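Local coordinates for amidase, hydantoinase/carbamoylase family (Burkholderia ambifaria, PDB 5TP4), which probably hydrolyses N-carbamoyl-L-amino acids, as a zinc-dependent amidase of the peptidase M20 family, at residues B[112-117]-B[406-411]. Residues are numbered along the deposited sequence; the frame is centred on the assembly and turned at random.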
loop_
_atom_site.group_PDB
_atom_site.type_symbol
_atom_site.label_atom_id
_atom_site.label_comp_id
_atom_site.label_asym_id
_atom_site.label_seq_id
_atom_site.Cartn_x
_atom_site.Cartn_y
_atom_site.Cartn_z
ATOM N N LEU B 112 9.256 -42.251 10.892
ATOM C CA LEU B 112 8.738 -43.301 11.764
ATOM C C LEU B 112 8.220 -44.476 10.943
ATOM O O LEU B 112 8.446 -45.639 11.288
ATOM C CB LEU B 112 7.635 -42.741 12.666
ATOM C CG LEU B 112 6.886 -43.760 13.540
ATOM C CD1 LEU B 112 7.805 -44.425 14.579
ATOM C CD2 LEU B 112 5.722 -43.034 14.248
ATOM N N GLU B 113 7.520 -44.198 9.842
ATOM C CA GLU B 113 7.000 -45.317 9.069
ATOM C C GLU B 113 8.138 -46.095 8.415
ATOM O O GLU B 113 8.059 -47.319 8.293
ATOM C CB GLU B 113 5.971 -44.823 8.038
ATOM C CG GLU B 113 5.504 -45.885 7.011
ATOM C CD GLU B 113 4.889 -47.116 7.665
ATOM O OE1 GLU B 113 4.262 -46.970 8.740
ATOM O OE2 GLU B 113 5.035 -48.234 7.090
ATOM N N VAL B 114 9.204 -45.406 7.990
ATOM C CA VAL B 114 10.391 -46.110 7.515
ATOM C C VAL B 114 10.862 -47.128 8.546
ATOM O O VAL B 114 11.109 -48.297 8.231
ATOM C CB VAL B 114 11.502 -45.106 7.160
ATOM C CG1 VAL B 114 12.845 -45.819 6.982
ATOM C CG2 VAL B 114 11.115 -44.387 5.866
ATOM N N VAL B 115 10.970 -46.706 9.797
ATOM C CA VAL B 115 11.435 -47.616 10.836
ATOM C C VAL B 115 10.430 -48.745 11.059
ATOM O O VAL B 115 10.816 -49.913 11.178
ATOM C CB VAL B 115 11.721 -46.842 12.121
ATOM C CG1 VAL B 115 11.940 -47.822 13.322
ATOM C CG2 VAL B 115 12.979 -45.965 11.905
ATOM N N ARG B 116 9.136 -48.427 11.101
ATOM C CA ARG B 116 8.140 -49.472 11.330
ATOM C C ARG B 116 8.174 -50.500 10.212
ATOM O O ARG B 116 8.020 -51.705 10.452
ATOM C CB ARG B 116 6.738 -48.872 11.428
ATOM C CG ARG B 116 6.514 -48.060 12.696
ATOM C CD ARG B 116 5.160 -47.317 12.621
ATOM N NE ARG B 116 4.751 -46.848 13.945
ATOM C CZ ARG B 116 3.614 -46.198 14.169
ATOM N NH1 ARG B 116 2.813 -45.902 13.143
ATOM N NH2 ARG B 116 3.275 -45.851 15.412
ATOM N N THR B 117 8.407 -50.035 8.986
ATOM C CA THR B 117 8.552 -50.947 7.855
ATOM C C THR B 117 9.816 -51.803 7.975
ATOM O O THR B 117 9.762 -53.023 7.763
ATOM C CB THR B 117 8.503 -50.132 6.553
ATOM O OG1 THR B 117 7.122 -49.785 6.300
ATOM C CG2 THR B 117 9.064 -50.919 5.370
ATOM N N ASN B 406 7.744 -44.360 0.136
ATOM C CA ASN B 406 8.449 -45.457 -0.534
ATOM C C ASN B 406 9.775 -44.986 -1.114
ATOM O O ASN B 406 10.785 -45.701 -1.039
ATOM C CB ASN B 406 7.589 -46.065 -1.633
ATOM C CG ASN B 406 6.463 -46.911 -1.075
ATOM O OD1 ASN B 406 6.525 -47.379 0.072
ATOM N ND2 ASN B 406 5.439 -47.147 -1.899
ATOM N N VAL B 407 9.790 -43.784 -1.705
ATOM C CA VAL B 407 11.038 -43.250 -2.251
ATOM C C VAL B 407 12.006 -42.926 -1.124
ATOM O O VAL B 407 13.200 -43.262 -1.192
ATOM C CB VAL B 407 10.755 -42.014 -3.125
ATOM C CG1 VAL B 407 12.067 -41.268 -3.433
ATOM C CG2 VAL B 407 10.073 -42.453 -4.435
ATOM N N LEU B 408 11.515 -42.274 -0.065
ATOM C CA LEU B 408 12.367 -41.967 1.083
ATOM C C LEU B 408 12.978 -43.234 1.650
ATOM O O LEU B 408 14.183 -43.300 1.920
ATOM C CB LEU B 408 11.553 -41.254 2.160
ATOM C CG LEU B 408 12.317 -40.905 3.462
ATOM C CD1 LEU B 408 13.389 -39.829 3.123
ATOM C CD2 LEU B 408 11.349 -40.412 4.525
ATOM N N LEU B 409 12.150 -44.259 1.828
ATOM C CA LEU B 409 12.618 -45.512 2.407
ATOM C C LEU B 409 13.753 -46.094 1.596
ATOM O O LEU B 409 14.748 -46.578 2.151
ATOM C CB LEU B 409 11.454 -46.510 2.449
ATOM C CG LEU B 409 11.781 -47.983 2.673
ATOM C CD1 LEU B 409 12.275 -48.219 4.122
ATOM C CD2 LEU B 409 10.510 -48.815 2.401
ATOM N N ASN B 410 13.594 -46.124 0.273
ATOM C CA ASN B 410 14.570 -46.850 -0.517
ATOM C C ASN B 410 15.818 -46.019 -0.765
ATOM O O ASN B 410 16.906 -46.589 -0.914
ATOM C CB ASN B 410 13.938 -47.332 -1.823
ATOM C CG ASN B 410 13.145 -48.598 -1.620
ATOM O OD1 ASN B 410 13.701 -49.689 -1.700
ATOM N ND2 ASN B 410 11.839 -48.465 -1.277
ATOM N N ALA B 411 15.697 -44.698 -0.795
ATOM C CA ALA B 411 16.913 -43.882 -0.839
ATOM C C ALA B 411 17.695 -44.002 0.465
ATOM O O ALA B 411 18.930 -44.138 0.445
ATOM C CB ALA B 411 16.582 -42.418 -1.116
#
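L409 spreads its two methyl branches over neighbouring turns of helix 105-121. Its CD1 lies 3.8 Å from CG1 of V114, while CD2 meets the methyl CG2 of T117 at 3.9 Å. V114 is the main partner from the other helix: with CG1 anti to the backbone N (chi1 167°) and engaged by the leucine tip, its second methyl, CG2, rests against the backbone of L409, 3.9 Å from CA. The same CG2 touches CD2 of L408, more loosely, at 4.2 Å. The interface between 112-117 and 406-411 is therefore purely apolar and small, burying 177 Å², with the local axes 9.8 Å apart at a crossing angle of -64°.

The polar side chains of E113, N406 and N410 find partners within their own helix or behind it. T117 presents its methyl to L409 while its hydroxyl turns back one helical turn, OG1 donating to OE2 of E113 at 2.7 Å from above the carboxylate plane. That carboxylate oxygen also pairs with R19 and the amide of D16, and so links T117 to both. On the other helix, ND2 of N410 gives a nearly straight bond (174°) to O of N406, which also accepts the helical bond from N410 N.

The contact lies in the zinc-binding part of the M20 fold, the side chain of L408 about 14 Å from a bound zinc ion. Helix 17-28 and W57 of helix 45-60 border 112-117, and helix 340-353 covers N406, V407, N410 and A411. Just beyond the C-terminal ends of both helices, strands 124-125 and 418-420 pair antiparallel.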